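PDB 3DNF: 4-hydroxy-3-methylbut-2-enyl diphosphate reductase from Aquifex aeolicus, which reduces (E)-4-hydroxy-3-methylbut-2-enyl diphosphate to isopentenyl and dimethylallyl diphosphate with an iron-sulfur cluster, the last step of the non-mevalonate isoprenoid pathway. Local coordinates for residues B[109-120]-B[153-164]. Numbering follows the deposited sequence. Where two conformers were deposited one is given.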
ATOM      1  N   LEU B 109     -17.180  -0.607  -1.337  1.00 28.42           N
ATOM      2  CA  LEU B 109     -16.336   0.548  -1.166  1.00 28.96           C
ATOM      3  C   LEU B 109     -17.089   1.858  -1.469  1.00 28.63           C
ATOM      4  O   LEU B 109     -16.903   2.871  -0.770  1.00 28.91           O
ATOM      5  CB  LEU B 109     -15.067   0.411  -2.032  1.00 29.21           C
ATOM      6  CG  LEU B 109     -14.008  -0.628  -1.564  1.00 29.44           C
ATOM      7  CD1 LEU B 109     -12.925  -0.754  -2.649  1.00 32.41           C
ATOM      8  CD2 LEU B 109     -13.358  -0.262  -0.223  1.00 31.97           C
ATOM      9  N   THR B 110     -17.941   1.826  -2.482  1.00 29.15           N
ATOM     10  CA  THR B 110     -18.785   2.986  -2.820  1.00 28.53           C
ATOM     11  C   THR B 110     -19.752   3.346  -1.661  1.00 29.23           C
ATOM     12  O   THR B 110     -19.844   4.517  -1.247  1.00 28.92           O
ATOM     13  CB  THR B 110     -19.549   2.683  -4.136  1.00 27.80           C
ATOM     14  OG1 THR B 110     -18.595   2.589  -5.214  1.00 30.10           O
ATOM     15  CG2 THR B 110     -20.611   3.771  -4.415  1.00 29.52           C
ATOM     16  N   ARG B 111     -20.451   2.343  -1.133  1.00 29.83           N
ATOM     17  CA  ARG B 111     -21.326   2.527   0.033  1.00 30.60           C
ATOM     18  C   ARG B 111     -20.589   3.129   1.235  1.00 29.81           C
ATOM     19  O   ARG B 111     -21.146   3.926   1.982  1.00 31.01           O
ATOM     20  CB  ARG B 111     -22.008   1.221   0.435  1.00 30.31           C
ATOM     21  CG  ARG B 111     -22.972   0.681  -0.634  1.00 31.63           C
ATOM     22  CD  ARG B 111     -23.858  -0.453  -0.067  1.00 33.49           C
ATOM     23  NE  ARG B 111     -23.088  -1.644   0.312  1.00 36.82           N
ATOM     24  CZ  ARG B 111     -22.792  -2.672  -0.495  1.00 37.87           C
ATOM     25  NH1 ARG B 111     -23.183  -2.708  -1.766  1.00 38.26           N
ATOM     26  NH2 ARG B 111     -22.098  -3.692  -0.021  1.00 39.23           N
ATOM     27  N   GLU B 112     -19.307   2.800   1.363  1.00 29.59           N
ATOM     28  CA  GLU B 112     -18.479   3.269   2.457  1.00 30.54           C
ATOM     29  C   GLU B 112     -17.837   4.632   2.159  1.00 30.30           C
ATOM     30  O   GLU B 112     -17.143   5.148   2.999  1.00 32.32           O
ATOM     31  CB  GLU B 112     -17.428   2.197   2.808  1.00 29.94           C
ATOM     32  CG  GLU B 112     -18.071   0.858   3.309  1.00 31.57           C
ATOM     33  CD  GLU B 112     -17.061  -0.280   3.535  1.00 32.73           C
ATOM     34  OE1 GLU B 112     -15.884  -0.117   3.166  1.00 37.26           O
ATOM     35  OE2 GLU B 112     -17.441  -1.355   4.070  1.00 35.16           O
ATOM     36  N   GLY B 113     -18.089   5.186   0.975  1.00 29.73           N
ATOM     37  CA  GLY B 113     -17.730   6.576   0.683  1.00 31.23           C
ATOM     38  C   GLY B 113     -16.347   6.697   0.045  1.00 31.44           C
ATOM     39  O   GLY B 113     -15.757   7.783   0.043  1.00 32.63           O
ATOM     40  N   TYR B 114     -15.810   5.604  -0.488  1.00 30.24           N
ATOM     41  CA  TYR B 114     -14.483   5.680  -1.138  1.00 29.67           C
ATOM     42  C   TYR B 114     -14.530   5.995  -2.631  1.00 31.79           C
ATOM     43  O   TYR B 114     -15.484   5.609  -3.322  1.00 32.05           O
ATOM     44  CB  TYR B 114     -13.698   4.352  -1.010  1.00 30.17           C
ATOM     45  CG  TYR B 114     -13.292   4.031   0.397  1.00 30.03           C
ATOM     46  CD1 TYR B 114     -12.121   4.543   0.929  1.00 31.11           C
ATOM     47  CD2 TYR B 114     -14.129   3.255   1.238  1.00 29.83           C
ATOM     48  CE1 TYR B 114     -11.758   4.269   2.247  1.00 30.12           C
ATOM     49  CE2 TYR B 114     -13.773   2.970   2.543  1.00 28.15           C
ATOM     50  CZ  TYR B 114     -12.580   3.487   3.048  1.00 29.68           C
ATOM     51  OH  TYR B 114     -12.229   3.226   4.334  1.00 29.26           O
ATOM     52  N   PHE B 115     -13.493   6.687  -3.118  1.00 29.80           N
ATOM     53  CA  PHE B 115     -13.219   6.793  -4.560  1.00 29.86           C
ATOM     54  C   PHE B 115     -12.449   5.506  -4.928  1.00 29.37           C
ATOM     55  O   PHE B 115     -11.496   5.179  -4.270  1.00 30.05           O
ATOM     56  CB  PHE B 115     -12.322   7.999  -4.819  1.00 30.97           C
ATOM     57  CG  PHE B 115     -11.926   8.171  -6.261  1.00 31.67           C
ATOM     58  CD1 PHE B 115     -12.759   8.855  -7.146  1.00 32.24           C
ATOM     59  CD2 PHE B 115     -10.712   7.654  -6.734  1.00 31.18           C
ATOM     60  CE1 PHE B 115     -12.387   9.027  -8.497  1.00 33.86           C
ATOM     61  CE2 PHE B 115     -10.329   7.820  -8.086  1.00 31.92           C
ATOM     62  CZ  PHE B 115     -11.158   8.523  -8.959  1.00 33.64           C
ATOM     63  N   VAL B 116     -12.889   4.796  -5.952  1.00 28.58           N
ATOM     64  CA  VAL B 116     -12.351   3.438  -6.200  1.00 29.53           C
ATOM     65  C   VAL B 116     -11.206   3.477  -7.228  1.00 29.18           C
ATOM     66  O   VAL B 116     -11.324   4.020  -8.325  1.00 30.88           O
ATOM     67  CB  VAL B 116     -13.475   2.467  -6.628  1.00 29.91           C
ATOM     68  CG1 VAL B 116     -12.912   1.090  -7.062  1.00 29.13           C
ATOM     69  CG2 VAL B 116     -14.433   2.261  -5.443  1.00 29.34           C
ATOM     70  N   VAL B 117     -10.120   2.789  -6.882  1.00 28.85           N
ATOM     71  CA  VAL B 117      -9.084   2.469  -7.826  1.00 28.71           C
ATOM     72  C   VAL B 117      -9.085   0.964  -8.140  1.00 28.21           C
ATOM     73  O   VAL B 117      -9.041   0.145  -7.236  1.00 28.37           O
ATOM     74  CB  VAL B 117      -7.738   2.902  -7.245  1.00 28.59           C
ATOM     75  CG1 VAL B 117      -6.581   2.210  -7.977  1.00 29.85           C
ATOM     76  CG2 VAL B 117      -7.594   4.445  -7.282  1.00 30.42           C
ATOM     77  N   LEU B 118      -9.260   0.637  -9.406  1.00 27.99           N
ATOM     78  CA  LEU B 118      -9.206  -0.761  -9.867  0.70 28.69           C
ATOM     79  C   LEU B 118      -7.842  -0.938 -10.517  1.00 28.36           C
ATOM     80  O   LEU B 118      -7.598  -0.369 -11.569  1.00 28.79           O
ATOM     81  CB  LEU B 118     -10.336  -1.024 -10.874  0.70 28.64           C
ATOM     82  CG  LEU B 118     -10.424  -2.350 -11.627  0.70 28.83           C
ATOM     83  CD1 LEU B 118     -10.425  -3.497 -10.632  0.70 30.66           C
ATOM     84  CD2 LEU B 118     -11.719  -2.327 -12.491  0.70 29.86           C
ATOM     85  N   VAL B 119      -6.965  -1.749  -9.902  1.00 28.77           N
ATOM     86  CA  VAL B 119      -5.646  -2.009 -10.481  1.00 28.50           C
ATOM     87  C   VAL B 119      -5.775  -3.147 -11.513  1.00 28.88           C
ATOM     88  O   VAL B 119      -6.156  -4.281 -11.193  1.00 30.01           O
ATOM     89  CB  VAL B 119      -4.547  -2.344  -9.391  1.00 28.28           C
ATOM     90  CG1 VAL B 119      -3.172  -2.509 -10.069  1.00 26.55           C
ATOM     91  CG2 VAL B 119      -4.494  -1.252  -8.287  1.00 29.22           C
ATOM     92  N   GLY B 120      -5.565  -2.808 -12.773  1.00 29.89           N
ATOM     93  CA  GLY B 120      -5.768  -3.790 -13.841  1.00 30.09           C
ATOM     94  C   GLY B 120      -5.556  -3.212 -15.221  1.00 31.85           C
ATOM     95  O   GLY B 120      -5.175  -2.051 -15.363  1.00 30.86           O
ATOM     96  N   ALA B 153      -6.768   9.675  -8.428  1.00 32.94           N
ATOM     97  CA  ALA B 153      -7.092   9.166  -7.112  1.00 32.79           C
ATOM     98  C   ALA B 153      -6.464  10.014  -5.995  1.00 33.11           C
ATOM     99  O   ALA B 153      -7.039  10.121  -4.913  1.00 32.97           O
ATOM    100  CB  ALA B 153      -6.695   7.621  -6.971  1.00 32.57           C
ATOM    101  N   LEU B 154      -5.314  10.634  -6.273  1.00 32.73           N
ATOM    102  CA  LEU B 154      -4.622  11.459  -5.267  1.00 34.72           C
ATOM    103  C   LEU B 154      -5.364  12.756  -4.924  1.00 34.71           C
ATOM    104  O   LEU B 154      -5.034  13.429  -3.944  1.00 37.12           O
ATOM    105  CB  LEU B 154      -3.178  11.737  -5.689  1.00 34.39           C
ATOM    106  CG  LEU B 154      -2.300  10.518  -6.025  1.00 36.05           C
ATOM    107  CD1 LEU B 154      -0.836  10.953  -6.130  1.00 35.60           C
ATOM    108  CD2 LEU B 154      -2.465   9.326  -5.025  1.00 36.34           C
ATOM    109  N   LYS B 155      -6.380  13.076  -5.718  1.00 35.52           N
ATOM    110  CA  LYS B 155      -7.237  14.245  -5.492  1.00 35.83           C
ATOM    111  C   LYS B 155      -8.240  13.975  -4.375  1.00 35.65           C
ATOM    112  O   LYS B 155      -8.851  14.899  -3.850  1.00 36.51           O
ATOM    113  CB  LYS B 155      -7.991  14.596  -6.779  1.00 35.38           C
ATOM    114  CG  LYS B 155      -7.107  15.124  -7.892  1.00 37.40           C
ATOM    115  CD  LYS B 155      -7.937  15.317  -9.145  1.00 39.91           C
ATOM    116  CE  LYS B 155      -7.096  15.902 -10.256  1.00 42.27           C
ATOM    117  NZ  LYS B 155      -7.890  15.922 -11.522  1.00 43.05           N
ATOM    118  N   HIS B 156      -8.386  12.714  -3.983  1.00 33.96           N
ATOM    119  CA  HIS B 156      -9.407  12.335  -3.015  1.00 32.92           C
ATOM    120  C   HIS B 156      -8.782  12.019  -1.667  1.00 33.42           C
ATOM    121  O   HIS B 156      -7.637  11.569  -1.605  1.00 34.61           O
ATOM    122  CB  HIS B 156     -10.190  11.116  -3.536  1.00 33.08           C
ATOM    123  CG  HIS B 156     -11.013  11.438  -4.735  1.00 33.40           C
ATOM    124  ND1 HIS B 156     -10.502  11.436  -6.016  1.00 35.14           N
ATOM    125  CD2 HIS B 156     -12.291  11.858  -4.844  1.00 33.10           C
ATOM    126  CE1 HIS B 156     -11.433  11.831  -6.868  1.00 30.28           C
ATOM    127  NE2 HIS B 156     -12.538  12.069  -6.181  1.00 34.69           N
ATOM    128  N   GLU B 157      -9.560  12.148  -0.602  1.00 33.23           N
ATOM    129  CA  GLU B 157      -9.015  11.909   0.732  1.00 34.06           C
ATOM    130  C   GLU B 157      -9.153  10.454   1.133  1.00 33.28           C
ATOM    131  O   GLU B 157      -8.395   9.982   1.963  1.00 33.48           O
ATOM    132  CB  GLU B 157      -9.688  12.796   1.753  1.00 36.12           C
ATOM    133  CG  GLU B 157      -9.385  14.262   1.478  1.00 39.52           C
ATOM    134  CD  GLU B 157      -9.864  15.184   2.575  1.00 47.45           C
ATOM    135  OE1 GLU B 157     -10.809  14.803   3.303  1.00 50.05           O
ATOM    136  OE2 GLU B 157      -9.302  16.303   2.696  1.00 50.96           O
ATOM    137  N   ARG B 158     -10.172   9.788   0.591  1.00 31.44           N
ATOM    138  CA  ARG B 158     -10.429   8.371   0.903  1.00 30.91           C
ATOM    139  C   ARG B 158     -10.497   7.551  -0.372  1.00 30.82           C
ATOM    140  O   ARG B 158     -11.379   7.745  -1.221  1.00 30.14           O
ATOM    141  CB  ARG B 158     -11.691   8.192   1.723  1.00 31.60           C
ATOM    142  CG  ARG B 158     -11.717   9.131   2.965  1.00 34.67           C
ATOM    143  CD  ARG B 158     -13.051   9.033   3.681  1.00 37.35           C
ATOM    144  NE  ARG B 158     -13.214   7.763   4.382  1.00 39.82           N
ATOM    145  CZ  ARG B 158     -14.208   6.909   4.156  1.00 39.79           C
ATOM    146  NH1 ARG B 158     -15.122   7.189   3.249  1.00 39.18           N
ATOM    147  NH2 ARG B 158     -14.304   5.793   4.858  1.00 39.15           N
ATOM    148  N   VAL B 159      -9.527   6.648  -0.503  1.00 29.40           N
ATOM    149  CA  VAL B 159      -9.399   5.845  -1.708  1.00 28.55           C
ATOM    150  C   VAL B 159      -9.529   4.365  -1.363  1.00 27.97           C
ATOM    151  O   VAL B 159      -8.881   3.887  -0.440  1.00 27.69           O
ATOM    152  CB  VAL B 159      -8.071   6.098  -2.506  1.00 28.27           C
ATOM    153  CG1 VAL B 159      -7.941   5.121  -3.683  1.00 30.55           C
ATOM    154  CG2 VAL B 159      -7.993   7.543  -2.979  1.00 28.87           C
ATOM    155  N   GLY B 160     -10.433   3.676  -2.073  1.00 26.79           N
ATOM    156  CA  GLY B 160     -10.549   2.212  -1.968  1.00 28.81           C
ATOM    157  C   GLY B 160      -9.925   1.514  -3.155  1.00 28.08           C
ATOM    158  O   GLY B 160     -10.226   1.829  -4.320  1.00 29.36           O
ATOM    159  N   ILE B 161      -9.131   0.462  -2.874  1.00 27.33           N
ATOM    160  CA  ILE B 161      -8.361  -0.161  -3.906  1.00 28.47           C
ATOM    161  C   ILE B 161      -8.719  -1.628  -4.044  1.00 27.64           C
ATOM    162  O   ILE B 161      -8.704  -2.358  -3.039  1.00 28.02           O
ATOM    163  CB  ILE B 161      -6.832   0.021  -3.664  1.00 28.54           C
ATOM    164  CG1 ILE B 161      -6.540   1.505  -3.512  1.00 29.07           C
ATOM    165  CG2 ILE B 161      -5.969  -0.591  -4.794  1.00 28.24           C
ATOM    166  CD1 ILE B 161      -5.119   1.818  -3.063  1.00 29.78           C
ATOM    167  N   VAL B 162      -9.052  -2.010  -5.280  1.00 26.97           N
ATOM    168  CA  VAL B 162      -9.267  -3.425  -5.614  1.00 28.12           C
ATOM    169  C   VAL B 162      -8.379  -3.830  -6.814  1.00 29.39           C
ATOM    170  O   VAL B 162      -7.678  -2.984  -7.401  1.00 28.71           O
ATOM    171  CB  VAL B 162     -10.756  -3.750  -5.892  1.00 30.18           C
ATOM    172  CG1 VAL B 162     -11.566  -3.490  -4.625  1.00 31.60           C
ATOM    173  CG2 VAL B 162     -11.265  -2.989  -7.089  1.00 29.63           C
ATOM    174  N   ALA B 163      -8.377  -5.126  -7.150  1.00 29.37           N
ATOM    175  CA  ALA B 163      -7.523  -5.631  -8.227  1.00 30.20           C
ATOM    176  C   ALA B 163      -8.319  -6.452  -9.225  1.00 29.50           C
ATOM    177  O   ALA B 163      -9.285  -7.154  -8.880  1.00 30.51           O
ATOM    178  CB  ALA B 163      -6.382  -6.494  -7.675  1.00 30.16           C
ATOM    179  N   GLN B 164      -7.931  -6.321 -10.480  1.00 30.75           N
ATOM    180  CA  GLN B 164      -8.315  -7.307 -11.475  1.00 29.78           C
ATOM    181  C   GLN B 164      -7.800  -8.661 -10.944  1.00 30.86           C
ATOM    182  O   GLN B 164      -6.723  -8.737 -10.352  1.00 30.08           O
ATOM    183  CB  GLN B 164      -7.667  -6.943 -12.799  1.00 29.95           C
ATOM    184  CG  GLN B 164      -8.087  -7.832 -13.979  1.00 31.15           C
ATOM    185  CD  GLN B 164      -7.256  -7.566 -15.217  1.00 32.79           C
ATOM    186  OE1 GLN B 164      -6.428  -6.656 -15.230  1.00 31.19           O
ATOM    187  NE2 GLN B 164      -7.471  -8.353 -16.274  1.00 32.69           N
TER
HETATM  188  O   HOH W   1     -16.224   4.007   5.828  1.00 41.34           O
HETATM  189  O   HOH W   2     -16.060   9.812   1.736  1.00 34.96           O
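Phe115 lays one ring face on the imidazole of His156 in an offset stack: the centroids are 3.9 Å apart, the planes 13° from parallel. Its CG, opposite the backbone N (chi1 177°), carries the ring toward the histidine; Phe115 CE2 lies 3.8 Å from Ala153 CB. Without the ring, as with an alanine at Phe115, one face of His156 would probably lose its stacking partner and a gap would open beside Ala153. Arg158 NH1 donates to Glu112 O at 2.9 Å, nearly straight (170°), within the guanidinium plane and on a carbonyl lone pair. Glu112 lies where helix 97-111 ends in a Schellman motif at Gly113 (positive phi), with Gly113 N bonded to Thr110 O and Tyr114 N to Leu109 O. The same guanidinium covers the Tyr114 ring as a cation-pi pair, Arg158 CZ 4.2 Å from its centroid, and NH2 also salt-bridges Glu185. Strands 115-119 and 158-163 run parallel, joined by alternating bonds such as Val117 N to Gly160 O (2.7 Å). Leu109 CD1 packs 3.6 Å from Val162 CG1; a CB on Gly160 would run into Leu109 CD1. At the strand ends Gln164 N bonds Val119 O, and its side chain touches His124 and Glu126, the predicted proton donor, while OE1 accepts from Glu121 N. The strands are the central pair of a four-stranded parallel sheet in an open alpha/beta lobe, flanked by 141-144 and 185-189, with helix 125-136 against Leu118 and helix 169-182 against Val119.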